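Local coordinates for protein endo-beta-1,4-glucanase (cellulase B) (Bacillus halodurans, PDB 4V2X) that cleaves beta-1,4-glucan chains as a tri-modular family 5 endoglucanase whose CBM46 module contributes to the hydrolysis of xyloglucan and beta-1,3-1,4-glucans, at residues A[336-341]-A[374-379]; A[389-394]-A[471-476]; A[411-416]-A[437-442]. All blocks are in the same frame, centred on the assembly; numbering follows the deposited sequence. Where two conformers were deposited one is given.

The three contacts run from the catalytic barrel into the Ig-like module. Interaction 1 pairs helices 334-350 and 374-385. The chain then enters strand 390-391, where interaction 2 opens, its centre about 10 Å from that of interaction 1; Lys-339 NZ and Ala-391 O link the two. Interaction 3 is nested inside the loop that interaction 2 closes, with centres about 11 Å apart, and both reach one antiparallel sheet in which strands 390-391 and 407-412 are neighbours. Interactions 1 and 3 lie about 18 Å apart between centres and do not touch. Interaction 2 therefore bridges them, and the Ig-like module sits directly against the barrel.

Interaction 1. Residues A[336-341]-A[374-379]; sequences EKLKFF and QELFDM
Leu-338 and Leu-376 interlock where helices 334-350 and 374-385 run nearly parallel, their local axes 9.7 Å apart and crossing at -22°. The apolar contacts are gathered on the buried side. Leu-338 splits its branches: CD2 lies against the backbone of the other helix, 3.7 Å from Leu-376 CA, and also meets Met-379 CB. Leu-376 carries its CG anti to the backbone N (chi1 178°), which sends CD1 over one face of the Phe-341 ring, 4.0 Å from the ring centroid, in a CH-pi contact. Phe-340 CD2 covers the opposite face, so the phenyl ring is clamped flat between two apolar neighbours. In Met-379, chi1 of -179° puts CG 3.7 Å from Leu-338 O, and the bends beyond it turn CE back toward Leu-338 CB, 4.2 Å away. Branched, aromatic and thioether side chains suit this buried seam because they fill it without needing polar partners. Lys-337, though buried as well, touches more loosely, its CD 4.3 Å from Leu-376 CD1, and its ammonium group is satisfied by Gln-334 and Thr-329.

Toward the solvent side the fit changes character. Leu-338 CD1 meets the extended Glu-375 about at a right angle, 3.6 Å from its CD, while the carboxylate of this partly exposed residue has its own partner in Gln-334. These two helices follow the seventh and eighth strands of the parallel barrel, and such side-by-side packing of successive outer helices is characteristic of the (beta/alpha)8 fold of family 5 glycoside hydrolases.

Interaction 2. Residues A[389-394]-A[471-476]; sequences SVAESN and ADWHFR
With CG anti to the backbone N (chi1 -175°), Trp-473 carries its indole across to segment 389-394, where Val-390 and Ala-391 line one face. Val-390 CA makes a CH-pi contact 4.1 Å from the centroid of the six-membered ring, Val-390 CG1 packs on CZ3, and Ala-391 N sits over the middle of the ring system. Small Ala-391 fits between two aromatics, its CB 3.7 Å from Phe-475 CZ and 3.4 Å from Trp-473 NE1.

Of the direct hydrogen bonds, Trp-473 NE1 donates to Ser-393 O at 3.0 Å, somewhat bent (152°); the acceptor lies close to the indole plane, but the donor stands above the carbonyl plane, not on a lone pair. Arg-476 N reaches Asn-394 O at 2.9 Å, almost straight (175°). With an alanine at Trp-473, Ser-393 O is likely to lose its indole donor, and a gap would probably open beneath Val-390 and Ala-391.

One water joins Ser-389 N to Ala-471 O and another Asn-394 ND2 to His-474 O; Gln-333 holds the Asn-394 amide oxygen.

The chain crosses from strand 390-391 in one sheet to strand 395-399, parallel to the last strand, 473-480, in the other: the split A/A' strand of Ig-like beta-sandwiches.

Interaction 3. Residues A[411-416]-A[437-442]; sequences LQLHGN and NGERLT
Leu-411 N starts the contact with a backbone bond to Glu-439 O, 2.8 Å long and nearly straight at the hydrogen. The bond joins the end of strand 407-412 to Glu-439, the residue just before strand 440-443, its antiparallel neighbour. The Leu-411 side chain turns to the buried side, where CG lies 4.0 Å from Leu-441 CB; two leucines suit this place because Ala-391 and Leu-436 surround the first with more apolar surface.

The CB of Gln-412 points away from the partner segment, as befits a partly exposed strand position, and its backbone pairs on the other flank with Val-390. At Leu-413 a side chain takes over from the backbone: its N gives a bond to Glu-439 OE2 (2.8 Å, 175°), which meets the carboxylate on the anti side, 31° out of its plane. Glu-439 gets there by staying extended beyond CG (chi2 -173°). Its methylenes pass the Leu-413 side chain in the opposite direction, with CG 3.8 Å from Leu-413 CD1, so the same residue offers oil to the leucine and an acceptor to its backbone.

From Leu-413 to Asn-416 the chain makes a type I' turn. His-414 N binds a water that also donates to Glu-439 OE2, at 3.2 Å from that oxygen. At Gly-415 the backbone angles suit glycine, since a CB would press on the preceding carbonyl O. Asn-416 N closes the turn on Leu-413 O, while its amide ties into Ser-389 and Arg-387.

Glu-439 itself follows Gly-438 in a type II' turn. Its OE2 thus collects one backbone N-H and one water proton, an arrangement likely to stabilise the negative charge while an exposed glutamate tethers the hairpin turn 437-440 to the type I' turn that leads into the other sheet.

Interaction 1. Residues A[336-341]-A[374-379]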
loop_
_atom_site.group_PDB
_atom_site.type_symbol
_atom_site.label_atom_id
_atom_site.label_comp_id
_atom_site.label_asym_id
_atom_site.label_seq_id
_atom_site.Cartn_x
_atom_site.Cartn_y
_atom_site.Cartn_z
ATOM N N GLU A 336 -20.438 -31.372 19.276
ATOM C CA GLU A 336 -19.727 -30.764 18.149
ATOM C C GLU A 336 -19.132 -29.414 18.561
ATOM O O GLU A 336 -18.036 -29.052 18.143
ATOM C CB GLU A 336 -20.669 -30.643 16.947
ATOM C CG GLU A 336 -21.296 -31.978 16.544
ATOM C CD GLU A 336 -20.264 -33.052 16.210
ATOM O OE1 GLU A 336 -19.344 -32.774 15.409
ATOM O OE2 GLU A 336 -20.373 -34.180 16.741
ATOM N N LYS A 337 -19.862 -28.686 19.398
ATOM C CA LYS A 337 -19.388 -27.431 19.969
ATOM C C LYS A 337 -18.115 -27.667 20.771
ATOM O O LYS A 337 -17.131 -26.938 20.628
ATOM C CB LYS A 337 -20.476 -26.843 20.874
ATOM C CG LYS A 337 -20.115 -25.540 21.555
ATOM C CD LYS A 337 -21.025 -25.252 22.740
ATOM C CE LYS A 337 -22.488 -25.174 22.333
ATOM N NZ LYS A 337 -23.344 -24.923 23.524
ATOM N N LEU A 338 -18.131 -28.701 21.608
ATOM C CA LEU A 338 -16.981 -29.013 22.448
ATOM C C LEU A 338 -15.776 -29.373 21.602
ATOM O O LEU A 338 -14.667 -28.927 21.885
ATOM C CB LEU A 338 -17.304 -30.156 23.409
ATOM C CG LEU A 338 -18.375 -29.869 24.457
ATOM C CD1 LEU A 338 -18.675 -31.138 25.233
ATOM C CD2 LEU A 338 -17.966 -28.746 25.389
ATOM N N LYS A 339 -15.988 -30.154 20.546
ATOM C CA LYS A 339 -14.875 -30.561 19.688
ATOM C C LYS A 339 -14.286 -29.375 18.929
ATOM O O LYS A 339 -13.077 -29.311 18.756
ATOM C CB LYS A 339 -15.285 -31.679 18.732
ATOM C CG LYS A 339 -15.504 -32.999 19.455
ATOM C CD LYS A 339 -15.924 -34.121 18.533
ATOM C CE LYS A 339 -17.373 -33.988 18.106
ATOM N NZ LYS A 339 -17.842 -35.186 17.366
ATOM N N PHE A 340 -15.132 -28.431 18.506
ATOM C CA PHE A 340 -14.648 -27.187 17.895
ATOM C C PHE A 340 -13.678 -26.462 18.824
ATOM O O PHE A 340 -12.563 -26.097 18.407
ATOM C CB PHE A 340 -15.809 -26.248 17.521
ATOM C CG PHE A 340 -15.356 -24.886 17.039
ATOM C CD1 PHE A 340 -14.999 -24.684 15.712
ATOM C CD2 PHE A 340 -15.262 -23.818 17.916
ATOM C CE1 PHE A 340 -14.552 -23.447 15.280
ATOM C CE2 PHE A 340 -14.821 -22.578 17.489
ATOM C CZ PHE A 340 -14.476 -22.391 16.161
ATOM N N PHE A 341 -14.088 -26.236 20.073
ATOM C CA PHE A 341 -13.234 -25.515 21.007
ATOM C C PHE A 341 -11.950 -26.274 21.338
ATOM O O PHE A 341 -10.880 -25.680 21.389
ATOM C CB PHE A 341 -13.998 -25.116 22.274
ATOM C CG PHE A 341 -14.880 -23.910 22.084
ATOM C CD1 PHE A 341 -16.161 -24.036 21.571
ATOM C CD2 PHE A 341 -14.421 -22.643 22.417
ATOM C CE1 PHE A 341 -16.969 -22.926 21.390
ATOM C CE2 PHE A 341 -15.223 -21.527 22.242
ATOM C CZ PHE A 341 -16.497 -21.666 21.714
ATOM N N GLN A 374 -21.016 -25.442 32.137
ATOM C CA GLN A 374 -19.806 -25.905 32.809
ATOM C C GLN A 374 -19.010 -26.850 31.919
ATOM O O GLN A 374 -17.790 -26.878 31.990
ATOM C CB GLN A 374 -20.141 -26.611 34.118
ATOM C CG GLN A 374 -18.922 -26.875 34.993
ATOM C CD GLN A 374 -18.260 -25.598 35.469
ATOM O OE1 GLN A 374 -18.931 -24.680 35.929
ATOM N NE2 GLN A 374 -16.938 -25.534 35.371
ATOM N N GLU A 375 -19.705 -27.631 31.096
ATOM C CA GLU A 375 -19.049 -28.562 30.185
ATOM C C GLU A 375 -18.169 -27.808 29.189
ATOM O O GLU A 375 -17.029 -28.197 28.923
ATOM C CB GLU A 375 -20.098 -29.396 29.462
ATOM C CG GLU A 375 -19.579 -30.652 28.797
ATOM C CD GLU A 375 -20.690 -31.461 28.157
ATOM O OE1 GLU A 375 -21.705 -30.858 27.761
ATOM O OE2 GLU A 375 -20.535 -32.702 28.035
ATOM N N LEU A 376 -18.682 -26.706 28.659
ATOM C CA LEU A 376 -17.899 -25.896 27.735
ATOM C C LEU A 376 -16.693 -25.301 28.440
ATOM O O LEU A 376 -15.578 -25.343 27.906
ATOM C CB LEU A 376 -18.746 -24.787 27.113
ATOM C CG LEU A 376 -18.001 -23.846 26.162
ATOM C CD1 LEU A 376 -17.433 -24.611 24.969
ATOM C CD2 LEU A 376 -18.938 -22.732 25.718
ATOM N N PHE A 377 -16.898 -24.728 29.625
ATOM C CA PHE A 377 -15.773 -24.164 30.345
ATOM C C PHE A 377 -14.723 -25.217 30.672
ATOM O O PHE A 377 -13.532 -24.975 30.490
ATOM C CB PHE A 377 -16.164 -23.441 31.626
ATOM C CG PHE A 377 -14.978 -22.881 32.337
ATOM C CD1 PHE A 377 -14.291 -21.798 31.795
ATOM C CD2 PHE A 377 -14.477 -23.483 33.482
ATOM C CE1 PHE A 377 -13.157 -21.305 32.405
ATOM C CE2 PHE A 377 -13.343 -22.989 34.100
ATOM C CZ PHE A 377 -12.684 -21.898 33.563
ATOM N N ASP A 378 -15.161 -26.379 31.161
ATOM C CA ASP A 378 -14.240 -27.457 31.504
ATOM C C ASP A 378 -13.392 -27.855 30.296
ATOM O O ASP A 378 -12.207 -28.134 30.440
ATOM C CB ASP A 378 -14.988 -28.683 32.042
ATOM C CG ASP A 378 -15.511 -28.485 33.465
ATOM O OD1 ASP A 378 -15.196 -27.464 34.111
ATOM O OD2 ASP A 378 -16.239 -29.375 33.935
ATOM N N MET A 379 -13.996 -27.855 29.115
ATOM C CA MET A 379 -13.274 -28.199 27.896
ATOM C C MET A 379 -12.259 -27.110 27.572
ATOM O O MET A 379 -11.119 -27.411 27.229
ATOM C CB MET A 379 -14.231 -28.409 26.728
ATOM C CG MET A 379 -13.537 -28.791 25.425
ATOM S SD MET A 379 -12.514 -30.277 25.551
ATOM C CE MET A 379 -13.697 -31.531 25.060
#

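Interaction 2. Residues A[389-394]-A[471-476]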
loop_
_atom_site.group_PDB
_atom_site.type_symbol
_atom_site.label_atom_id
_atom_site.label_comp_id
_atom_site.label_asym_id
_atom_site.label_seq_id
_atom_site.Cartn_x
_atom_site.Cartn_y
_atom_site.Cartn_z
ATOM N N SER A 389 -9.644 -36.017 24.956
ATOM C CA SER A 389 -10.191 -37.058 24.114
ATOM C C SER A 389 -11.654 -36.741 23.885
ATOM O O SER A 389 -12.348 -36.268 24.794
ATOM C CB SER A 389 -10.052 -38.410 24.800
ATOM O OG SER A 389 -8.690 -38.646 25.118
ATOM N N VAL A 390 -12.115 -36.992 22.669
ATOM C CA VAL A 390 -13.497 -36.711 22.295
ATOM C C VAL A 390 -14.067 -37.935 21.596
ATOM O O VAL A 390 -13.392 -38.959 21.484
ATOM C CB VAL A 390 -13.589 -35.449 21.409
ATOM C CG1 VAL A 390 -13.057 -34.240 22.165
ATOM C CG2 VAL A 390 -12.821 -35.622 20.106
ATOM N N ALA A 391 -15.304 -37.844 21.131
ATOM C CA ALA A 391 -15.945 -38.979 20.479
ATOM C C ALA A 391 -16.832 -38.522 19.334
ATOM O O ALA A 391 -17.107 -37.328 19.185
ATOM C CB ALA A 391 -16.749 -39.783 21.497
ATOM N N GLU A 392 -17.259 -39.483 18.522
ATOM C CA GLU A 392 -18.118 -39.201 17.376
ATOM C C GLU A 392 -19.350 -38.383 17.762
ATOM O O GLU A 392 -19.808 -37.541 16.988
ATOM C CB GLU A 392 -18.531 -40.497 16.668
ATOM C CG GLU A 392 -19.361 -41.449 17.508
ATOM C CD GLU A 392 -19.779 -42.684 16.737
ATOM O OE1 GLU A 392 -18.959 -43.616 16.623
ATOM O OE2 GLU A 392 -20.927 -42.720 16.252
ATOM N N SER A 393 -19.878 -38.642 18.958
ATOM C CA SER A 393 -21.023 -37.907 19.487
ATOM C C SER A 393 -20.953 -37.852 21.008
ATOM O O SER A 393 -20.237 -38.630 21.629
ATOM C CB SER A 393 -22.341 -38.582 19.074
ATOM O OG SER A 393 -22.484 -38.664 17.663
ATOM N N ASN A 394 -21.736 -36.956 21.595
ATOM C CA ASN A 394 -21.930 -36.921 23.046
ATOM C C ASN A 394 -23.267 -37.549 23.445
ATOM O O ASN A 394 -23.901 -37.130 24.407
ATOM C CB ASN A 394 -21.835 -35.491 23.571
ATOM C CG ASN A 394 -23.020 -34.646 23.174
ATOM O OD1 ASN A 394 -23.531 -34.766 22.066
ATOM N ND2 ASN A 394 -23.478 -33.797 24.092
ATOM N N ALA A 471 -10.304 -33.317 29.727
ATOM C CA ALA A 471 -11.665 -33.364 30.235
ATOM C C ALA A 471 -12.321 -34.731 30.048
ATOM O O ALA A 471 -12.026 -35.451 29.094
ATOM C CB ALA A 471 -12.498 -32.292 29.553
ATOM N N ASP A 472 -13.221 -35.081 30.963
ATOM C CA ASP A 472 -14.084 -36.243 30.773
ATOM C C ASP A 472 -14.985 -35.982 29.567
ATOM O O ASP A 472 -15.354 -34.830 29.322
ATOM C CB ASP A 472 -14.988 -36.456 31.987
ATOM C CG ASP A 472 -14.244 -36.919 33.228
ATOM O OD1 ASP A 472 -13.078 -37.363 33.145
ATOM O OD2 ASP A 472 -14.853 -36.836 34.314
ATOM N N TRP A 473 -15.349 -37.039 28.840
ATOM C CA TRP A 473 -16.348 -36.950 27.772
ATOM C C TRP A 473 -17.654 -37.585 28.251
ATOM O O TRP A 473 -17.654 -38.695 28.791
ATOM C CB TRP A 473 -15.853 -37.642 26.501
ATOM C CG TRP A 473 -16.777 -37.477 25.329
ATOM C CD1 TRP A 473 -17.708 -38.371 24.889
ATOM C CD2 TRP A 473 -16.864 -36.341 24.455
ATOM N NE1 TRP A 473 -18.374 -37.866 23.799
ATOM C CE2 TRP A 473 -17.869 -36.626 23.504
ATOM C CE3 TRP A 473 -16.189 -35.113 24.381
ATOM C CZ2 TRP A 473 -18.219 -35.727 22.496
ATOM C CZ3 TRP A 473 -16.536 -34.219 23.374
ATOM C CH2 TRP A 473 -17.543 -34.534 22.442
ATOM N N HIS A 474 -18.764 -36.887 28.044
ATOM C CA HIS A 474 -20.053 -37.316 28.583
ATOM C C HIS A 474 -21.003 -37.758 27.486
ATOM O O HIS A 474 -21.330 -36.968 26.611
ATOM C CB HIS A 474 -20.689 -36.162 29.349
ATOM C CG HIS A 474 -19.766 -35.520 30.329
ATOM N ND1 HIS A 474 -19.525 -36.052 31.576
ATOM C CD2 HIS A 474 -19.021 -34.396 30.247
ATOM C CE1 HIS A 474 -18.675 -35.278 32.223
ATOM N NE2 HIS A 474 -18.347 -34.270 31.437
ATOM N N PHE A 475 -21.422 -39.020 27.528
ATOM C CA PHE A 475 -22.434 -39.539 26.617
ATOM C C PHE A 475 -23.802 -39.491 27.276
ATOM O O PHE A 475 -24.046 -40.199 28.262
ATOM C CB PHE A 475 -22.154 -40.996 26.238
ATOM C CG PHE A 475 -20.865 -41.208 25.502
ATOM C CD1 PHE A 475 -20.780 -40.971 24.132
ATOM C CD2 PHE A 475 -19.747 -41.696 26.164
ATOM C CE1 PHE A 475 -19.593 -41.177 23.454
ATOM C CE2 PHE A 475 -18.562 -41.909 25.489
ATOM C CZ PHE A 475 -18.485 -41.643 24.132
ATOM N N ARG A 476 -24.693 -38.681 26.720
ATOM C CA ARG A 476 -26.067 -38.624 27.200
ATOM C C ARG A 476 -26.797 -39.833 26.638
ATOM O O ARG A 476 -26.788 -40.062 25.421
ATOM C CB ARG A 476 -26.741 -37.328 26.753
ATOM C CG ARG A 476 -26.071 -36.084 27.313
ATOM C CD ARG A 476 -26.595 -34.816 26.660
ATOM N NE ARG A 476 -27.960 -34.533 27.078
ATOM C CZ ARG A 476 -28.278 -33.988 28.247
ATOM N NH1 ARG A 476 -27.323 -33.666 29.102
ATOM N NH2 ARG A 476 -29.548 -33.769 28.558
HETATM O O HOH W 1 -13.436 -34.581 26.650
HETATM O O HOH W 2 -9.599 -36.130 27.790
HETATM O O HOH W 3 -22.650 -34.361 26.892
#

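Interaction 3. Residues A[411-416]-A[437-442]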
loop_
_atom_site.group_PDB
_atom_site.type_symbol
_atom_site.label_atom_id
_atom_site.label_comp_id
_atom_site.label_asym_id
_atom_site.label_seq_id
_atom_site.Cartn_x
_atom_site.Cartn_y
_atom_site.Cartn_z
ATOM N N LEU A 411 -13.919 -43.136 19.539
ATOM C CA LEU A 411 -13.255 -42.091 20.277
ATOM C C LEU A 411 -12.135 -41.524 19.431
ATOM O O LEU A 411 -11.590 -42.200 18.565
ATOM C CB LEU A 411 -12.627 -42.651 21.560
ATOM C CG LEU A 411 -13.519 -43.386 22.557
ATOM C CD1 LEU A 411 -12.681 -43.824 23.754
ATOM C CD2 LEU A 411 -14.698 -42.524 22.990
ATOM N N GLN A 412 -11.809 -40.266 19.682
ATOM C CA GLN A 412 -10.593 -39.667 19.164
ATOM C C GLN A 412 -9.735 -39.369 20.391
ATOM O O GLN A 412 -9.956 -38.374 21.089
ATOM C CB GLN A 412 -10.917 -38.414 18.352
ATOM C CG GLN A 412 -11.634 -38.695 17.031
ATOM C CD GLN A 412 -13.120 -38.980 17.181
ATOM O OE1 GLN A 412 -13.855 -38.219 17.816
ATOM N NE2 GLN A 412 -13.579 -40.074 16.574
ATOM N N LEU A 413 -8.780 -40.253 20.668
ATOM C CA LEU A 413 -8.036 -40.204 21.924
ATOM C C LEU A 413 -7.105 -39.002 22.051
ATOM O O LEU A 413 -6.839 -38.547 23.168
ATOM C CB LEU A 413 -7.271 -41.515 22.151
ATOM C CG LEU A 413 -8.161 -42.719 22.486
ATOM C CD1 LEU A 413 -7.347 -44.005 22.480
ATOM C CD2 LEU A 413 -8.878 -42.534 23.819
ATOM N N HIS A 414 -6.619 -38.480 20.925
ATOM C CA HIS A 414 -5.768 -37.285 20.930
ATOM C C HIS A 414 -4.560 -37.467 21.855
ATOM O O HIS A 414 -4.144 -36.535 22.550
ATOM C CB HIS A 414 -6.568 -36.029 21.335
ATOM C CG HIS A 414 -7.576 -35.588 20.320
ATOM N ND1 HIS A 414 -8.721 -34.899 20.659
ATOM C CD2 HIS A 414 -7.608 -35.732 18.973
ATOM C CE1 HIS A 414 -9.417 -34.642 19.566
ATOM N NE2 HIS A 414 -8.765 -35.141 18.531
ATOM N N GLY A 415 -4.010 -38.677 21.873
ATOM C CA GLY A 415 -2.808 -38.967 22.663
ATOM C C GLY A 415 -3.031 -39.377 24.106
ATOM O O GLY A 415 -2.066 -39.634 24.833
ATOM N N ASN A 416 -4.291 -39.456 24.536
ATOM C CA ASN A 416 -4.611 -39.862 25.897
ATOM C C ASN A 416 -4.996 -41.323 25.970
ATOM O O ASN A 416 -5.145 -41.988 24.944
ATOM C CB ASN A 416 -5.749 -39.015 26.452
ATOM C CG ASN A 416 -5.460 -37.533 26.368
ATOM O OD1 ASN A 416 -4.315 -37.096 26.527
ATOM N ND2 ASN A 416 -6.499 -36.746 26.115
ATOM N N ASN A 437 -11.415 -51.259 22.193
ATOM C CA ASN A 437 -10.603 -51.925 21.189
ATOM C C ASN A 437 -10.090 -50.873 20.226
ATOM O O ASN A 437 -10.836 -50.374 19.388
ATOM C CB ASN A 437 -11.431 -52.984 20.476
ATOM C CG ASN A 437 -11.902 -54.076 21.423
ATOM O OD1 ASN A 437 -11.094 -54.861 21.922
ATOM N ND2 ASN A 437 -13.207 -54.121 21.688
ATOM N N GLY A 438 -8.814 -50.523 20.368
ATOM C CA GLY A 438 -8.246 -49.377 19.669
ATOM C C GLY A 438 -8.932 -48.115 20.155
ATOM O O GLY A 438 -8.873 -47.786 21.337
ATOM N N GLU A 439 -9.613 -47.431 19.247
ATOM C CA GLU A 439 -10.404 -46.255 19.599
ATOM C C GLU A 439 -11.906 -46.540 19.569
ATOM O O GLU A 439 -12.710 -45.614 19.708
ATOM C CB GLU A 439 -10.055 -45.083 18.671
ATOM C CG GLU A 439 -8.700 -44.455 18.970
ATOM C CD GLU A 439 -8.432 -43.201 18.156
ATOM O OE1 GLU A 439 -8.588 -43.245 16.917
ATOM O OE2 GLU A 439 -8.054 -42.168 18.749
ATOM N N ARG A 440 -12.284 -47.808 19.401
ATOM C CA ARG A 440 -13.693 -48.211 19.440
ATOM C C ARG A 440 -14.101 -48.591 20.859
ATOM O O ARG A 440 -13.675 -49.627 21.384
ATOM C CB ARG A 440 -13.953 -49.394 18.505
ATOM C CG ARG A 440 -13.660 -49.108 17.043
ATOM C CD ARG A 440 -14.795 -48.343 16.383
ATOM N NE ARG A 440 -15.943 -49.206 16.096
ATOM C CZ ARG A 440 -16.005 -50.082 15.090
ATOM N NH1 ARG A 440 -14.985 -50.231 14.243
ATOM N NH2 ARG A 440 -17.100 -50.818 14.926
ATOM N N LEU A 441 -14.928 -47.744 21.469
ATOM C CA LEU A 441 -15.475 -47.992 22.803
ATOM C C LEU A 441 -16.829 -48.679 22.720
ATOM O O LEU A 441 -17.763 -48.148 22.117
ATOM C CB LEU A 441 -15.646 -46.675 23.561
ATOM C CG LEU A 441 -16.264 -46.762 24.962
ATOM C CD1 LEU A 441 -15.368 -47.541 25.914
ATOM C CD2 LEU A 441 -16.540 -45.371 25.510
ATOM N N THR A 442 -16.941 -49.844 23.348
ATOM C CA THR A 442 -18.217 -50.537 23.449
ATOM C C THR A 442 -18.751 -50.434 24.870
ATOM O O THR A 442 -18.074 -50.827 25.823
ATOM C CB THR A 442 -18.089 -52.026 23.064
ATOM O OG1 THR A 442 -17.697 -52.133 21.696
ATOM C CG2 THR A 442 -19.406 -52.748 23.259
HETATM O O HOH W 4 -6.784 -39.318 18.174
#